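Ankyrin repeat domain-containing protein EMB506, chloroplastic (Arabidopsis thaliana, PDB 6JD6) takes part in the initial differentiation of the proplastid during embryo development, is required for correct leaf margin development and has molecular condensate scaffold activity. Local coordinates at residues A[88-91]-A[92-95]; A[160-163]-A[164-168]; A[206-209]-A[210-214]. All coordinates share one frame; numbering follows the deposited sequence.

The three contacts come one after another along the chain, each a local contact within a continuous run of residues. Contact 1 sits far out, its centre about 38 Å from the chain's centre, where the loop after helix 76-86 turns into helix 91-99. Contacts 2 and 3 lie within the ankyrin repeats: contact 2 on helix 158-166 of repeat two, contact 3 in the loop from repeat three to helix 214-220 of repeat four. Between centres, contacts 1 and 2 are about 37 Å apart, 2 and 3 about 24 Å, and 1 and 3, on opposite sides of the chain's centre, about 52 Å. None touch. They sample an elongated protein whose modelled part is helix and loop, with no strand.

Contact 1 (A[88-91]-A[92-95]); sequences LLEP and EERV
Leu89 sets its side chain beside Glu93, four residues on, its CB 4.1 Å from Glu93 CB and its CD2 3.7 Å from Glu93 OE1, so the apolar branch lies against a carboxylate that is already engaged. Leu89 and Glu93 each also pack on an apolar side chain of another protein, so the loop and the helix start belong to an interface.

Next comes Glu90, the N-cap residue. Its backbone N gives a nearly straight hydrogen bond to Glu93 OE1 (2.8 Å, 163°), arriving from above the carboxylate plane rather than within it. Glu93 CG stands beside its own backbone N (chi1 -64°), which aims the chain back toward the helix start, and the extended chain beyond supplies the reach. This is half of a capping box: the third residue of the helix takes the N-H of the N-cap. The carboxylate of Glu90 itself leads away, with its plane almost perpendicular to that of Glu93. From the same residue, Glu90 O accepts Arg94 N at 3.0 Å, opening the helical bonding pattern, while the guanidinium of Arg94 turns off to a salt bridge with Glu86.

Pro91, first residue of the helix, has no N-H to satisfy. Its O takes Val95 N at 3.0 Å, and its ring lies side by side with the Glu92 chain.

Three glutamates thus crowd one helix start, with Glu90 OE1 and Glu92 OE2 only 4.4 Å apart. The positive end of the helix dipole probably eases that repulsion, and the N-H of Glu90 is likely to favour the ionised form of Glu93, whose OE1 also has a long, weak ion pair with a basic side chain of the other protein.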
loop_
_atom_site.group_PDB
_atom_site.type_symbol
_atom_site.label_atom_id
_atom_site.label_comp_id
_atom_site.label_asym_id
_atom_site.label_seq_id
_atom_site.Cartn_x
_atom_site.Cartn_y
_atom_site.Cartn_z
ATOM N N LEU A 88 -22.968 5.370 -27.509
ATOM C CA LEU A 88 -22.106 6.534 -27.345
ATOM C C LEU A 88 -20.774 6.394 -28.078
ATOM O O LEU A 88 -20.069 7.380 -28.284
ATOM C CB LEU A 88 -21.819 6.775 -25.858
ATOM C CG LEU A 88 -22.990 7.151 -24.955
ATOM C CD1 LEU A 88 -22.597 7.035 -23.492
ATOM C CD2 LEU A 88 -23.465 8.558 -25.275
ATOM N N LEU A 89 -20.430 5.171 -28.468
ATOM C CA LEU A 89 -19.091 4.891 -28.983
ATOM C C LEU A 89 -18.926 5.162 -30.476
ATOM O O LEU A 89 -19.874 5.059 -31.252
ATOM C CB LEU A 89 -18.693 3.442 -28.685
ATOM C CG LEU A 89 -18.649 3.011 -27.217
ATOM C CD1 LEU A 89 -18.221 1.556 -27.104
ATOM C CD2 LEU A 89 -17.714 3.899 -26.417
ATOM N N GLU A 90 -17.703 5.509 -30.865
ATOM C CA GLU A 90 -17.325 5.564 -32.271
ATOM C C GLU A 90 -17.287 4.131 -32.796
ATOM O O GLU A 90 -17.147 3.194 -32.009
ATOM C CB GLU A 90 -15.941 6.205 -32.404
ATOM C CG GLU A 90 -15.835 7.593 -31.791
ATOM C CD GLU A 90 -16.551 8.640 -32.613
ATOM O OE1 GLU A 90 -16.225 8.777 -33.811
ATOM O OE2 GLU A 90 -17.448 9.321 -32.067
ATOM N N PRO A 91 -17.419 3.950 -34.121
ATOM C CA PRO A 91 -17.346 2.598 -34.695
ATOM C C PRO A 91 -16.047 1.869 -34.329
ATOM O O PRO A 91 -16.072 0.673 -34.043
ATOM C CB PRO A 91 -17.403 2.859 -36.201
ATOM C CG PRO A 91 -18.157 4.142 -36.327
ATOM C CD PRO A 91 -17.731 4.965 -35.142
ATOM N N GLU A 92 -14.934 2.595 -34.319
ATOM C CA GLU A 92 -13.629 2.009 -34.028
ATOM C C GLU A 92 -13.545 1.526 -32.584
ATOM O O GLU A 92 -12.948 0.487 -32.296
ATOM C CB GLU A 92 -12.512 3.021 -34.308
ATOM C CG GLU A 92 -12.425 3.491 -35.761
ATOM C CD GLU A 92 -13.540 4.451 -36.150
ATOM O OE1 GLU A 92 -14.078 4.312 -37.270
ATOM O OE2 GLU A 92 -13.875 5.343 -35.341
ATOM N N GLU A 93 -14.141 2.293 -31.676
ATOM C CA GLU A 93 -14.170 1.927 -30.269
ATOM C C GLU A 93 -15.059 0.706 -30.058
ATOM O O GLU A 93 -14.741 -0.177 -29.264
ATOM C CB GLU A 93 -14.664 3.107 -29.431
ATOM C CG GLU A 93 -13.741 4.315 -29.483
ATOM C CD GLU A 93 -14.395 5.575 -28.950
ATOM O OE1 GLU A 93 -15.641 5.643 -28.938
ATOM O OE2 GLU A 93 -13.664 6.500 -28.547
ATOM N N ARG A 94 -16.166 0.664 -30.790
ATOM C CA ARG A 94 -17.103 -0.454 -30.743
ATOM C C ARG A 94 -16.440 -1.766 -31.152
ATOM O O ARG A 94 -16.658 -2.805 -30.526
ATOM C CB ARG A 94 -18.293 -0.172 -31.661
ATOM C CG ARG A 94 -19.641 -0.126 -30.966
ATOM C CD ARG A 94 -20.165 -1.521 -30.674
ATOM N NE ARG A 94 -21.612 -1.609 -30.871
ATOM C CZ ARG A 94 -22.305 -2.743 -30.827
ATOM N NH1 ARG A 94 -21.683 -3.892 -30.590
ATOM N NH2 ARG A 94 -23.618 -2.729 -31.021
ATOM N N VAL A 95 -15.637 -1.718 -32.211
ATOM C CA VAL A 95 -14.939 -2.909 -32.689
ATOM C C VAL A 95 -14.003 -3.476 -31.616
ATOM O O VAL A 95 -13.970 -4.683 -31.388
ATOM C CB VAL A 95 -14.161 -2.631 -33.993
ATOM C CG1 VAL A 95 -13.232 -3.791 -34.321
ATOM C CG2 VAL A 95 -15.124 -2.372 -35.147
#

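Contact 2 (A[160-163]-A[164-168]); sequences VISH and LLRKG. With SO4 (sulfate ion), chain I.
Arg166 folds back over Ser162, one turn earlier on helix 158-166. Its CB and CG rest on the carbonyl oxygen of Ser162, CG at 3.3 Å from Ser162 O, while the backbone N of Arg166 makes the helical bond to that same oxygen. A bend at chi3 (-59°) then swings the guanidinium round so that one face lies over Ser162 O. NE points outward and gives a straight bond to sulfate O2 (3.1 Å, 168°). At the tip the two nitrogens part: NH1 reaches Ser162 OG in a weak bond of 3.3 Å, and NH2 donates both to sulfate O4 at 3.1 Å and to a water that also meets Ser162 OG.

His163 adds a third bond to the sulfate. Its CG stands opposite the backbone N (chi1 175°), which brings ND1 to the O4 that Arg166 NH2 also holds, at 2.9 Å; its NE2 is bonded to Asp129 of helix 125-133. Two residues past Arg166, Gly168 ends helix 158-166 in a Schellman motif.

The sulfate probably comes from the crystallisation liquor, yet three N-H groups converge on it. In this crystal His163 may well carry a charge, since both ring nitrogens act as donors.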
loop_
_atom_site.group_PDB
_atom_site.type_symbol
_atom_site.label_atom_id
_atom_site.label_comp_id
_atom_site.label_asym_id
_atom_site.label_seq_id
_atom_site.Cartn_x
_atom_site.Cartn_y
_atom_site.Cartn_z
ATOM N N VAL A 160 -10.292 -7.724 1.719
ATOM C CA VAL A 160 -9.684 -8.234 0.495
ATOM C C VAL A 160 -8.615 -9.273 0.839
ATOM O O VAL A 160 -8.522 -10.321 0.195
ATOM C CB VAL A 160 -9.063 -7.087 -0.333
ATOM C CG1 VAL A 160 -8.238 -7.634 -1.485
ATOM C CG2 VAL A 160 -10.158 -6.158 -0.849
ATOM N N ILE A 161 -7.823 -8.977 1.867
ATOM C CA ILE A 161 -6.804 -9.901 2.355
ATOM C C ILE A 161 -7.387 -11.275 2.678
ATOM O O ILE A 161 -6.916 -12.291 2.167
ATOM C CB ILE A 161 -6.099 -9.337 3.603
ATOM C CG1 ILE A 161 -5.262 -8.115 3.221
ATOM C CG2 ILE A 161 -5.236 -10.411 4.265
ATOM C CD1 ILE A 161 -4.933 -7.200 4.389
ATOM N N SER A 162 -8.424 -11.303 3.509
ATOM C CA SER A 162 -9.025 -12.566 3.917
ATOM C C SER A 162 -9.675 -13.296 2.739
ATOM O O SER A 162 -9.683 -14.526 2.697
ATOM C CB SER A 162 -10.041 -12.348 5.040
ATOM O OG SER A 162 -11.147 -11.593 4.588
ATOM N N HIS A 163 -10.215 -12.537 1.789
ATOM C CA HIS A 163 -10.794 -13.126 0.585
ATOM C C HIS A 163 -9.732 -13.858 -0.229
ATOM O O HIS A 163 -9.935 -14.997 -0.642
ATOM C CB HIS A 163 -11.458 -12.053 -0.286
ATOM C CG HIS A 163 -11.975 -12.576 -1.591
ATOM N ND1 HIS A 163 -13.210 -13.173 -1.718
ATOM C CD2 HIS A 163 -11.415 -12.610 -2.824
ATOM C CE1 HIS A 163 -13.393 -13.545 -2.972
ATOM N NE2 HIS A 163 -12.318 -13.215 -3.665
ATOM N N LEU A 164 -8.605 -13.189 -0.458
ATOM C CA LEU A 164 -7.486 -13.765 -1.202
ATOM C C LEU A 164 -6.964 -15.043 -0.554
ATOM O O LEU A 164 -6.699 -16.029 -1.240
ATOM C CB LEU A 164 -6.348 -12.749 -1.326
ATOM C CG LEU A 164 -6.561 -11.594 -2.308
ATOM C CD1 LEU A 164 -5.448 -10.563 -2.174
ATOM C CD2 LEU A 164 -6.631 -12.126 -3.728
ATOM N N LEU A 165 -6.820 -15.021 0.768
ATOM C CA LEU A 165 -6.347 -16.190 1.507
ATOM C C LEU A 165 -7.315 -17.357 1.383
ATOM O O LEU A 165 -6.896 -18.503 1.226
ATOM C CB LEU A 165 -6.112 -15.847 2.980
ATOM C CG LEU A 165 -4.916 -14.929 3.247
ATOM C CD1 LEU A 165 -4.868 -14.491 4.703
ATOM C CD2 LEU A 165 -3.623 -15.624 2.860
ATOM N N ARG A 166 -8.612 -17.067 1.450
ATOM C CA ARG A 166 -9.618 -18.114 1.301
ATOM C C ARG A 166 -9.588 -18.689 -0.110
ATOM O O ARG A 166 -9.876 -19.866 -0.311
ATOM C CB ARG A 166 -11.018 -17.600 1.645
ATOM C CG ARG A 166 -11.269 -17.438 3.138
ATOM C CD ARG A 166 -12.740 -17.171 3.435
ATOM N NE ARG A 166 -13.222 -15.958 2.778
ATOM C CZ ARG A 166 -13.107 -14.736 3.287
ATOM N NH1 ARG A 166 -12.525 -14.559 4.464
ATOM N NH2 ARG A 166 -13.573 -13.689 2.621
ATOM N N LYS A 167 -9.223 -17.856 -1.081
ATOM C CA LYS A 167 -9.116 -18.303 -2.469
ATOM C C LYS A 167 -7.799 -19.020 -2.792
ATOM O O LYS A 167 -7.598 -19.478 -3.917
ATOM C CB LYS A 167 -9.342 -17.141 -3.439
ATOM C CG LYS A 167 -10.763 -17.079 -3.959
ATOM C CD LYS A 167 -10.853 -16.316 -5.267
ATOM C CE LYS A 167 -12.125 -16.694 -6.009
ATOM N NZ LYS A 167 -13.309 -16.661 -5.103
ATOM N N GLY A 168 -6.908 -19.115 -1.810
ATOM C CA GLY A 168 -5.688 -19.884 -1.976
ATOM C C GLY A 168 -4.450 -19.082 -2.333
ATOM O O GLY A 168 -3.450 -19.650 -2.773
HETATM S S SO4 I . -15.747 -15.018 -0.203
HETATM O O1 SO4 I . -16.765 -15.520 0.717
HETATM O O2 SO4 I . -14.528 -15.811 -0.061
HETATM O O3 SO4 I . -16.242 -15.124 -1.573
HETATM O O4 SO4 I . -15.457 -13.621 0.105
HETATM O O HOH W 1 -13.564 -11.074 3.031
#

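Contact 3 (A[206-209]-A[210-214]); sequences VADN and EGWTP
Asp208 and Trp212 clasp the buried part of this loop. Asp208 N bonds to Trp212 O at 3.0 Å, and in return Asp208 OD1 takes two N-H groups, Trp212 N at 2.8 Å and Glu210 N at 2.9 Å. They approach from opposite faces of the carboxylate plane, so the oxygen is pinched between them. The turn of CG between the backbone N and the carbonyl carbon (chi1 74°) carries OD1 into that grip. Farther from the turn, Thr213 CA approaches Val206 O at 3.4 Å in a CA-H...O contact, and Val206 CG1 meets Pro214 CD.

The bond to Glu210 N makes an Asx turn inside a type I beta turn closed by Gly211 N on Asp208 O (3.1 Å). Asp-x-x-Gly-x-Thr-Pro is the ankyrin signature: the hairpin-like loop links repeats three and four, and Thr213 caps helix 214-220. Were Asp208 an alanine, the N-H groups of Glu210 and Trp212 would probably lose their shared acceptor, leaving the turn to its backbone bonds alone and the other protein without its OD2 partner.

Outward, the partners change to water and that other protein: OD2 is hydrogen-bonded to a water and to its aromatic side chain, Glu210's carboxylate to its backbone. Exposed Asn209 turns away, its ND2 bonded to Arg176 O.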
loop_
_atom_site.group_PDB
_atom_site.type_symbol
_atom_site.label_atom_id
_atom_site.label_comp_id
_atom_site.label_asym_id
_atom_site.label_seq_id
_atom_site.Cartn_x
_atom_site.Cartn_y
_atom_site.Cartn_z
ATOM N N VAL A 206 10.463 -15.478 9.480
ATOM C CA VAL A 206 11.006 -15.191 8.159
ATOM C C VAL A 206 11.863 -13.919 8.194
ATOM O O VAL A 206 11.479 -12.911 8.785
ATOM C CB VAL A 206 9.886 -15.106 7.088
ATOM C CG1 VAL A 206 8.853 -14.049 7.460
ATOM C CG2 VAL A 206 10.474 -14.845 5.706
ATOM N N ALA A 207 13.042 -13.989 7.587
ATOM C CA ALA A 207 13.975 -12.868 7.581
ATOM C C ALA A 207 14.063 -12.267 6.180
ATOM O O ALA A 207 14.126 -13.000 5.196
ATOM C CB ALA A 207 15.356 -13.329 8.054
ATOM N N ASP A 208 14.062 -10.940 6.087
ATOM C CA ASP A 208 14.178 -10.289 4.786
ATOM C C ASP A 208 15.640 -10.226 4.340
ATOM O O ASP A 208 16.492 -10.905 4.915
ATOM C CB ASP A 208 13.502 -8.905 4.784
ATOM C CG ASP A 208 14.293 -7.844 5.546
ATOM O OD1 ASP A 208 15.318 -8.164 6.183
ATOM O OD2 ASP A 208 13.862 -6.670 5.513
ATOM N N ASN A 209 15.931 -9.408 3.330
ATOM C CA ASN A 209 17.285 -9.324 2.785
ATOM C C ASN A 209 18.305 -8.808 3.792
ATOM O O ASN A 209 19.497 -9.067 3.660
ATOM C CB ASN A 209 17.319 -8.445 1.527
ATOM C CG ASN A 209 16.620 -9.085 0.337
ATOM O OD1 ASN A 209 16.281 -10.270 0.356
ATOM N ND2 ASN A 209 16.426 -8.303 -0.720
ATOM N N GLU A 210 17.837 -8.074 4.794
ATOM C CA GLU A 210 18.732 -7.510 5.798
ATOM C C GLU A 210 18.636 -8.238 7.141
ATOM O O GLU A 210 19.114 -7.737 8.156
ATOM C CB GLU A 210 18.457 -6.013 5.978
ATOM C CG GLU A 210 18.822 -5.162 4.763
ATOM C CD GLU A 210 18.408 -3.700 4.912
ATOM O OE1 GLU A 210 17.216 -3.393 4.698
ATOM O OE2 GLU A 210 19.276 -2.860 5.243
ATOM N N GLY A 211 18.007 -9.410 7.146
ATOM C CA GLY A 211 17.877 -10.204 8.358
ATOM C C GLY A 211 16.803 -9.726 9.321
ATOM O O GLY A 211 16.753 -10.163 10.467
ATOM N N TRP A 212 15.940 -8.824 8.866
ATOM C CA TRP A 212 14.855 -8.327 9.711
ATOM C C TRP A 212 13.688 -9.309 9.742
ATOM O O TRP A 212 13.233 -9.775 8.694
ATOM C CB TRP A 212 14.373 -6.956 9.225
ATOM C CG TRP A 212 15.235 -5.820 9.686
ATOM C CD1 TRP A 212 16.580 -5.669 9.481
ATOM C CD2 TRP A 212 14.808 -4.667 10.424
ATOM N NE1 TRP A 212 17.016 -4.497 10.054
ATOM C CE2 TRP A 212 15.947 -3.862 10.637
ATOM C CE3 TRP A 212 13.573 -4.238 10.926
ATOM C CZ2 TRP A 212 15.892 -2.654 11.333
ATOM C CZ3 TRP A 212 13.515 -3.038 11.616
ATOM C CH2 TRP A 212 14.669 -2.258 11.810
ATOM N N THR A 213 13.214 -9.621 10.947
ATOM C CA THR A 213 12.063 -10.501 11.132
ATOM C C THR A 213 10.825 -9.672 11.492
ATOM O O THR A 213 10.942 -8.479 11.778
ATOM C CB THR A 213 12.329 -11.531 12.252
ATOM O OG1 THR A 213 12.417 -10.854 13.510
ATOM C CG2 THR A 213 13.617 -12.304 11.989
ATOM N N PRO A 214 9.630 -10.291 11.475
ATOM C CA PRO A 214 8.442 -9.554 11.929
ATOM C C PRO A 214 8.568 -9.004 13.356
ATOM O O PRO A 214 8.032 -7.927 13.633
ATOM C CB PRO A 214 7.334 -10.611 11.860
ATOM C CG PRO A 214 7.766 -11.508 10.758
ATOM C CD PRO A 214 9.267 -11.587 10.864
HETATM O O HOH W 2 15.576 -4.545 6.143
#